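PDB 1WU2: molybdopterin biosynthesis moeA protein, which probably inserts molybdenum into adenylylated molybdopterin in a late step of molybdenum cofactor biosynthesis. Local coordinates for residues T68-L79 against D127-P137. Sequence-based numbering, arbitrary orientation.
Sequences TFQAREYNPIEL and DKIYVLRPVAP
Lys128 bends back at chi2 to lay its CD against the Glu78 carboxylate, 3.7 Å from OE1, while its CA-H approaches Leu79 O. Ile129 then pairs with Leu79 through two backbone hydrogen bonds; the one from Leu79 N to Ile129 O runs nearly straight at 173°. On the face carrying Ile77, Leu79, Ile129 and Val131, Ile129 CG1 packs on Leu79 CB at 3.9 Å, and Ile63 of strand 60-63 also touches Leu79. On the other face Tyr130 lies alongside Glu78, whose CG, anti to its own backbone N (chi1 -165°), rests 3.6 Å from Tyr130 CE2; a weak hydrogen bond joins Tyr130 OH to Glu78 OE2, with carboxylate and ring planes 86° apart. Val131 closes the antiparallel ladder with two weak bonds to Ile77, tying strand 77-84 to 128-131 within the mixed sheet of the MoeA N-terminal region, far from the centre of the chain. Val131 CG1 touches both Ile77 CB and Thr68 CG2, the latter at 3.6 Å. Beyond the strand, Leu132 CD2 meets Pro76. Glu73 CB lies over one face of the Arg133 guanidinium, and Glu73 OE1, well out of that plane, stands 3.8 Å from Arg133 NH1 in a long salt bridge of charges only; a water links Glu73 N and, weakly, Arg133 NH2. Pro134 packs its ring on the carbonyl oxygens of Thr68 and Ala71. Val135 N donates to Thr68 OG1 (3.0 Å), which is also hydrogen-bonded to Ala65 O; a valine replacing Thr68 would probably leave both this buried amide and Ala65 O without their partner. Finally, Val135 O and Pro137 CG approach the edge of the Phe69 ring.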
ATOM      1  N   THR A  68     -39.961 -26.661  20.927  1.00 57.92           N
ATOM      2  CA  THR A  68     -39.699 -25.859  22.122  1.00 58.02           C
ATOM      3  C   THR A  68     -40.309 -24.456  22.053  1.00 58.19           C
ATOM      4  O   THR A  68     -39.964 -23.595  22.859  1.00 58.16           O
ATOM      5  CB  THR A  68     -38.174 -25.748  22.341  1.00 58.00           C
ATOM      6  OG1 THR A  68     -37.578 -25.025  21.258  1.00 57.90           O
ATOM      7  CG2 THR A  68     -37.503 -27.117  22.277  1.00 58.01           C
ATOM      8  N   PHE A  69     -41.217 -24.226  21.107  1.00 58.48           N
ATOM      9  CA  PHE A  69     -41.817 -22.900  20.930  1.00 58.76           C
ATOM     10  C   PHE A  69     -42.701 -22.494  22.115  1.00 59.10           C
ATOM     11  O   PHE A  69     -42.853 -21.305  22.397  1.00 59.13           O
ATOM     12  CB  PHE A  69     -42.622 -22.840  19.622  1.00 58.75           C
ATOM     13  CG  PHE A  69     -41.771 -22.741  18.371  1.00 58.52           C
ATOM     14  CD1 PHE A  69     -40.377 -22.713  18.430  1.00 58.34           C
ATOM     15  CD2 PHE A  69     -42.380 -22.676  17.124  1.00 58.27           C
ATOM     16  CE1 PHE A  69     -39.618 -22.620  17.269  1.00 58.28           C
ATOM     17  CE2 PHE A  69     -41.624 -22.585  15.962  1.00 58.30           C
ATOM     18  CZ  PHE A  69     -40.241 -22.556  16.036  1.00 58.27           C
ATOM     19  N   GLN A  70     -43.269 -23.480  22.805  1.00 59.52           N
ATOM     20  CA  GLN A  70     -44.109 -23.235  23.977  1.00 59.87           C
ATOM     21  C   GLN A  70     -43.341 -23.565  25.264  1.00 60.16           C
ATOM     22  O   GLN A  70     -43.905 -24.110  26.216  1.00 60.30           O
ATOM     23  CB  GLN A  70     -45.406 -24.056  23.876  1.00 59.91           C
ATOM     24  CG  GLN A  70     -46.560 -23.338  23.174  1.00 60.02           C
ATOM     25  CD  GLN A  70     -46.161 -22.706  21.849  1.00 60.25           C
ATOM     26  OE1 GLN A  70     -46.191 -23.362  20.807  1.00 60.55           O
ATOM     27  NE2 GLN A  70     -45.792 -21.429  21.888  1.00 60.24           N
ATOM     28  N   ALA A  71     -42.055 -23.216  25.287  1.00 60.44           N
ATOM     29  CA  ALA A  71     -41.186 -23.505  26.424  1.00 60.68           C
ATOM     30  C   ALA A  71     -41.008 -22.262  27.283  1.00 60.90           C
ATOM     31  O   ALA A  71     -40.708 -21.183  26.772  1.00 60.86           O
ATOM     32  CB  ALA A  71     -39.836 -24.012  25.945  1.00 60.66           C
ATOM     33  N   ARG A  72     -41.213 -22.422  28.587  1.00 61.22           N
ATOM     34  CA  ARG A  72     -41.044 -21.342  29.557  1.00 61.48           C
ATOM     35  C   ARG A  72     -40.353 -21.882  30.812  1.00 61.48           C
ATOM     36  O   ARG A  72     -39.991 -23.058  30.869  1.00 61.52           O
ATOM     37  CB  ARG A  72     -42.408 -20.729  29.900  1.00 61.63           C
ATOM     38  CG  ARG A  72     -43.036 -19.939  28.753  1.00 62.17           C
ATOM     39  CD  ARG A  72     -44.520 -19.637  28.924  1.00 63.21           C
ATOM     40  NE  ARG A  72     -45.323 -20.159  27.813  1.00 63.76           N
ATOM     41  CZ  ARG A  72     -46.063 -21.273  27.844  1.00 64.46           C
ATOM     42  NH1 ARG A  72     -46.132 -22.032  28.938  1.00 64.58           N
ATOM     43  NH2 ARG A  72     -46.746 -21.634  26.763  1.00 64.62           N
ATOM     44  N   GLU A  73     -40.146 -21.021  31.805  1.00 61.49           N
ATOM     45  CA  GLU A  73     -39.527 -21.436  33.064  1.00 61.51           C
ATOM     46  C   GLU A  73     -40.418 -22.433  33.814  1.00 61.34           C
ATOM     47  O   GLU A  73     -39.915 -23.373  34.431  1.00 61.36           O
ATOM     48  CB  GLU A  73     -39.223 -20.213  33.941  1.00 61.58           C
ATOM     49  CG  GLU A  73     -38.654 -20.519  35.324  1.00 62.03           C
ATOM     50  CD  GLU A  73     -37.413 -21.391  35.285  1.00 62.43           C
ATOM     51  OE1 GLU A  73     -36.371 -20.927  34.771  1.00 62.95           O
ATOM     52  OE2 GLU A  73     -37.474 -22.537  35.777  1.00 62.52           O
ATOM     53  N   TYR A  74     -41.733 -22.230  33.744  1.00 61.12           N
ATOM     54  CA  TYR A  74     -42.698 -23.102  34.420  1.00 60.98           C
ATOM     55  C   TYR A  74     -43.499 -23.968  33.439  1.00 60.38           C
ATOM     56  O   TYR A  74     -44.650 -24.326  33.701  1.00 60.32           O
ATOM     57  CB  TYR A  74     -43.627 -22.262  35.301  1.00 61.18           C
ATOM     58  CG  TYR A  74     -42.908 -21.626  36.468  1.00 62.16           C
ATOM     59  CD1 TYR A  74     -42.210 -20.433  36.312  1.00 63.08           C
ATOM     60  CD2 TYR A  74     -42.909 -22.227  37.724  1.00 63.20           C
ATOM     61  CE1 TYR A  74     -41.542 -19.845  37.379  1.00 63.58           C
ATOM     62  CE2 TYR A  74     -42.244 -21.648  38.799  1.00 63.79           C
ATOM     63  CZ  TYR A  74     -41.561 -20.456  38.619  1.00 63.94           C
ATOM     64  OH  TYR A  74     -40.901 -19.875  39.676  1.00 64.62           O
ATOM     65  N   ASN A  75     -42.874 -24.295  32.309  1.00 59.68           N
ATOM     66  CA  ASN A  75     -43.393 -25.297  31.381  1.00 59.11           C
ATOM     67  C   ASN A  75     -42.231 -25.951  30.625  1.00 58.48           C
ATOM     68  O   ASN A  75     -42.024 -25.681  29.438  1.00 58.37           O
ATOM     69  CB  ASN A  75     -44.406 -24.674  30.413  1.00 59.13           C
ATOM     70  CG  ASN A  75     -45.065 -25.705  29.508  1.00 59.29           C
ATOM     71  OD1 ASN A  75     -45.395 -26.811  29.941  1.00 59.48           O
ATOM     72  ND2 ASN A  75     -45.254 -25.348  28.244  1.00 59.47           N
ATOM     73  N   PRO A  76     -41.464 -26.797  31.312  1.00 57.73           N
ATOM     74  CA  PRO A  76     -40.301 -27.447  30.698  1.00 57.19           C
ATOM     75  C   PRO A  76     -40.703 -28.530  29.699  1.00 56.56           C
ATOM     76  O   PRO A  76     -41.354 -29.504  30.083  1.00 56.54           O
ATOM     77  CB  PRO A  76     -39.552 -28.058  31.895  1.00 57.23           C
ATOM     78  CG  PRO A  76     -40.245 -27.551  33.121  1.00 57.48           C
ATOM     79  CD  PRO A  76     -41.635 -27.209  32.717  1.00 57.74           C
ATOM     80  N   ILE A  77     -40.333 -28.349  28.433  1.00 55.76           N
ATOM     81  CA  ILE A  77     -40.557 -29.374  27.416  1.00 55.14           C
ATOM     82  C   ILE A  77     -39.519 -30.474  27.617  1.00 54.41           C
ATOM     83  O   ILE A  77     -38.321 -30.197  27.696  1.00 54.34           O
ATOM     84  CB  ILE A  77     -40.485 -28.772  25.979  1.00 55.18           C
ATOM     85  CG1 ILE A  77     -41.864 -28.267  25.539  1.00 55.37           C
ATOM     86  CG2 ILE A  77     -39.976 -29.799  24.960  1.00 55.27           C
ATOM     87  CD1 ILE A  77     -42.292 -26.983  26.207  1.00 55.51           C
ATOM     88  N   GLU A  78     -39.987 -31.716  27.707  1.00 53.51           N
ATOM     89  CA  GLU A  78     -39.106 -32.864  27.879  1.00 52.80           C
ATOM     90  C   GLU A  78     -38.788 -33.490  26.524  1.00 52.05           C
ATOM     91  O   GLU A  78     -39.678 -33.679  25.697  1.00 52.03           O
ATOM     92  CB  GLU A  78     -39.760 -33.902  28.797  1.00 52.82           C
ATOM     93  CG  GLU A  78     -38.797 -34.953  29.328  1.00 53.00           C
ATOM     94  CD  GLU A  78     -39.506 -36.101  30.020  1.00 53.28           C
ATOM     95  OE1 GLU A  78     -39.862 -37.080  29.331  1.00 53.62           O
ATOM     96  OE2 GLU A  78     -39.705 -36.029  31.252  1.00 53.48           O
ATOM     97  N   LEU A  79     -37.509 -33.787  26.302  1.00 51.12           N
ATOM     98  CA  LEU A  79     -37.065 -34.546  25.136  1.00 50.39           C
ATOM     99  C   LEU A  79     -36.314 -35.794  25.601  1.00 49.66           C
ATOM    100  O   LEU A  79     -35.867 -35.865  26.743  1.00 49.61           O
ATOM    101  CB  LEU A  79     -36.164 -33.692  24.239  1.00 50.35           C
ATOM    102  CG  LEU A  79     -36.700 -32.319  23.824  1.00 50.23           C
ATOM    103  CD1 LEU A  79     -35.608 -31.508  23.146  1.00 49.95           C
ATOM    104  CD2 LEU A  79     -37.916 -32.452  22.912  1.00 50.23           C
ATOM    105  N   ASP A 127     -31.851 -39.958  31.130  1.00 56.13           N
ATOM    106  CA  ASP A 127     -31.896 -40.024  29.666  1.00 55.86           C
ATOM    107  C   ASP A 127     -32.803 -38.931  29.086  1.00 55.41           C
ATOM    108  O   ASP A 127     -33.113 -38.941  27.896  1.00 55.34           O
ATOM    109  CB  ASP A 127     -32.375 -41.413  29.205  1.00 55.92           C
ATOM    110  CG  ASP A 127     -31.228 -42.398  28.990  1.00 56.28           C
ATOM    111  OD1 ASP A 127     -31.507 -43.609  28.857  1.00 56.48           O
ATOM    112  OD2 ASP A 127     -30.023 -42.063  28.934  1.00 56.62           O
ATOM    113  N   LYS A 128     -33.214 -37.987  29.927  1.00 54.83           N
ATOM    114  CA  LYS A 128     -34.073 -36.886  29.506  1.00 54.35           C
ATOM    115  C   LYS A 128     -33.319 -35.563  29.622  1.00 53.79           C
ATOM    116  O   LYS A 128     -32.439 -35.416  30.472  1.00 53.65           O
ATOM    117  CB  LYS A 128     -35.346 -36.830  30.361  1.00 54.38           C
ATOM    118  CG  LYS A 128     -35.923 -38.189  30.768  1.00 54.56           C
ATOM    119  CD  LYS A 128     -36.642 -38.875  29.614  1.00 54.67           C
ATOM    120  CE  LYS A 128     -36.972 -40.331  29.933  1.00 54.69           C
ATOM    121  NZ  LYS A 128     -36.309 -41.278  28.987  1.00 54.96           N
ATOM    122  N   ILE A 129     -33.656 -34.617  28.748  1.00 53.09           N
ATOM    123  CA  ILE A 129     -33.193 -33.233  28.874  1.00 52.57           C
ATOM    124  C   ILE A 129     -34.390 -32.298  28.997  1.00 52.01           C
ATOM    125  O   ILE A 129     -35.495 -32.623  28.560  1.00 51.82           O
ATOM    126  CB  ILE A 129     -32.291 -32.811  27.682  1.00 52.56           C
ATOM    127  CG1 ILE A 129     -32.978 -33.075  26.339  1.00 52.52           C
ATOM    128  CG2 ILE A 129     -30.948 -33.528  27.753  1.00 52.72           C
ATOM    129  CD1 ILE A 129     -32.380 -32.291  25.186  1.00 52.55           C
ATOM    130  N   TYR A 130     -34.162 -31.135  29.598  1.00 51.41           N
ATOM    131  CA  TYR A 130     -35.230 -30.169  29.830  1.00 50.92           C
ATOM    132  C   TYR A 130     -34.843 -28.796  29.298  1.00 50.41           C
ATOM    133  O   TYR A 130     -33.805 -28.243  29.660  1.00 50.37           O
ATOM    134  CB  TYR A 130     -35.572 -30.114  31.320  1.00 50.88           C
ATOM    135  CG  TYR A 130     -36.192 -31.404  31.802  1.00 50.76           C
ATOM    136  CD1 TYR A 130     -35.399 -32.446  32.271  1.00 50.66           C
ATOM    137  CD2 TYR A 130     -37.569 -31.595  31.756  1.00 50.71           C
ATOM    138  CE1 TYR A 130     -35.960 -33.639  32.698  1.00 50.48           C
ATOM    139  CE2 TYR A 130     -38.141 -32.786  32.182  1.00 50.58           C
ATOM    140  CZ  TYR A 130     -37.331 -33.804  32.651  1.00 50.48           C
ATOM    141  OH  TYR A 130     -37.891 -34.986  33.072  1.00 50.48           O
ATOM    142  N   VAL A 131     -35.693 -28.262  28.426  1.00 49.77           N
ATOM    143  CA  VAL A 131     -35.462 -26.971  27.795  1.00 49.36           C
ATOM    144  C   VAL A 131     -36.462 -25.955  28.357  1.00 48.78           C
ATOM    145  O   VAL A 131     -37.675 -26.175  28.337  1.00 48.80           O
ATOM    146  CB  VAL A 131     -35.541 -27.065  26.244  1.00 49.38           C
ATOM    147  CG1 VAL A 131     -36.815 -27.765  25.778  1.00 49.55           C
ATOM    148  CG2 VAL A 131     -35.427 -25.689  25.609  1.00 49.43           C
ATOM    149  N   LEU A 132     -35.929 -24.848  28.866  1.00 47.94           N
ATOM    150  CA  LEU A 132     -36.711 -23.850  29.590  1.00 47.33           C
ATOM    151  C   LEU A 132     -37.064 -22.636  28.727  1.00 46.81           C
ATOM    152  O   LEU A 132     -37.855 -21.788  29.145  1.00 46.80           O
ATOM    153  CB  LEU A 132     -35.932 -23.391  30.828  1.00 47.30           C
ATOM    154  CG  LEU A 132     -35.267 -24.505  31.648  1.00 47.23           C
ATOM    155  CD1 LEU A 132     -34.226 -23.952  32.610  1.00 47.22           C
ATOM    156  CD2 LEU A 132     -36.315 -25.303  32.408  1.00 47.35           C
ATOM    157  N   ARG A 133     -36.475 -22.547  27.534  1.00 46.15           N
ATOM    158  CA  ARG A 133     -36.708 -21.417  26.635  1.00 45.57           C
ATOM    159  C   ARG A 133     -36.781 -21.850  25.168  1.00 44.68           C
ATOM    160  O   ARG A 133     -36.165 -22.844  24.783  1.00 44.55           O
ATOM    161  CB  ARG A 133     -35.597 -20.379  26.807  1.00 45.75           C
ATOM    162  CG  ARG A 133     -35.984 -19.185  27.662  1.00 46.68           C
ATOM    163  CD  ARG A 133     -35.652 -19.345  29.135  1.00 48.08           C
ATOM    164  NE  ARG A 133     -36.440 -18.458  29.991  1.00 49.40           N
ATOM    165  CZ  ARG A 133     -36.167 -18.206  31.273  1.00 50.50           C
ATOM    166  NH1 ARG A 133     -35.121 -18.770  31.875  1.00 50.95           N
ATOM    167  NH2 ARG A 133     -36.946 -17.381  31.965  1.00 51.07           N
ATOM    168  N   PRO A 134     -37.523 -21.105  24.345  1.00 43.67           N
ATOM    169  CA  PRO A 134     -37.653 -21.447  22.923  1.00 43.04           C
ATOM    170  C   PRO A 134     -36.341 -21.367  22.142  1.00 42.30           C
ATOM    171  O   PRO A 134     -35.596 -20.391  22.260  1.00 42.24           O
ATOM    172  CB  PRO A 134     -38.659 -20.415  22.394  1.00 43.08           C
ATOM    173  CG  PRO A 134     -39.336 -19.879  23.601  1.00 43.31           C
ATOM    174  CD  PRO A 134     -38.309 -19.906  24.683  1.00 43.67           C
ATOM    175  N   VAL A 135     -36.086 -22.403  21.348  1.00 41.36           N
ATOM    176  CA  VAL A 135     -34.896 -22.509  20.520  1.00 40.70           C
ATOM    177  C   VAL A 135     -35.266 -22.135  19.088  1.00 40.13           C
ATOM    178  O   VAL A 135     -36.253 -22.632  18.546  1.00 40.16           O
ATOM    179  CB  VAL A 135     -34.329 -23.948  20.561  1.00 40.63           C
ATOM    180  CG1 VAL A 135     -33.147 -24.108  19.607  1.00 40.43           C
ATOM    181  CG2 VAL A 135     -33.926 -24.314  21.983  1.00 40.61           C
ATOM    182  N   ALA A 136     -34.474 -21.256  18.482  1.00 39.46           N
ATOM    183  CA  ALA A 136     -34.705 -20.818  17.108  1.00 38.95           C
ATOM    184  C   ALA A 136     -34.267 -21.896  16.115  1.00 38.50           C
ATOM    185  O   ALA A 136     -33.316 -22.628  16.386  1.00 38.17           O
ATOM    186  CB  ALA A 136     -33.951 -19.530  16.836  1.00 38.89           C
ATOM    187  N   PRO A 137     -34.962 -22.007  14.980  1.00 38.01           N
ATOM    188  CA  PRO A 137     -34.476 -22.835  13.870  1.00 37.69           C
ATOM    189  C   PRO A 137     -33.128 -22.331  13.356  1.00 37.32           C
ATOM    190  O   PRO A 137     -32.990 -21.153  13.034  1.00 37.32           O
ATOM    191  CB  PRO A 137     -35.564 -22.671  12.798  1.00 37.64           C
ATOM    192  CG  PRO A 137     -36.771 -22.222  13.540  1.00 37.92           C
ATOM    193  CD  PRO A 137     -36.268 -21.396  14.672  1.00 37.97           C
TER
HETATM  194  O   HOH W   1     -39.785 -18.068  30.410  1.00 34.01           O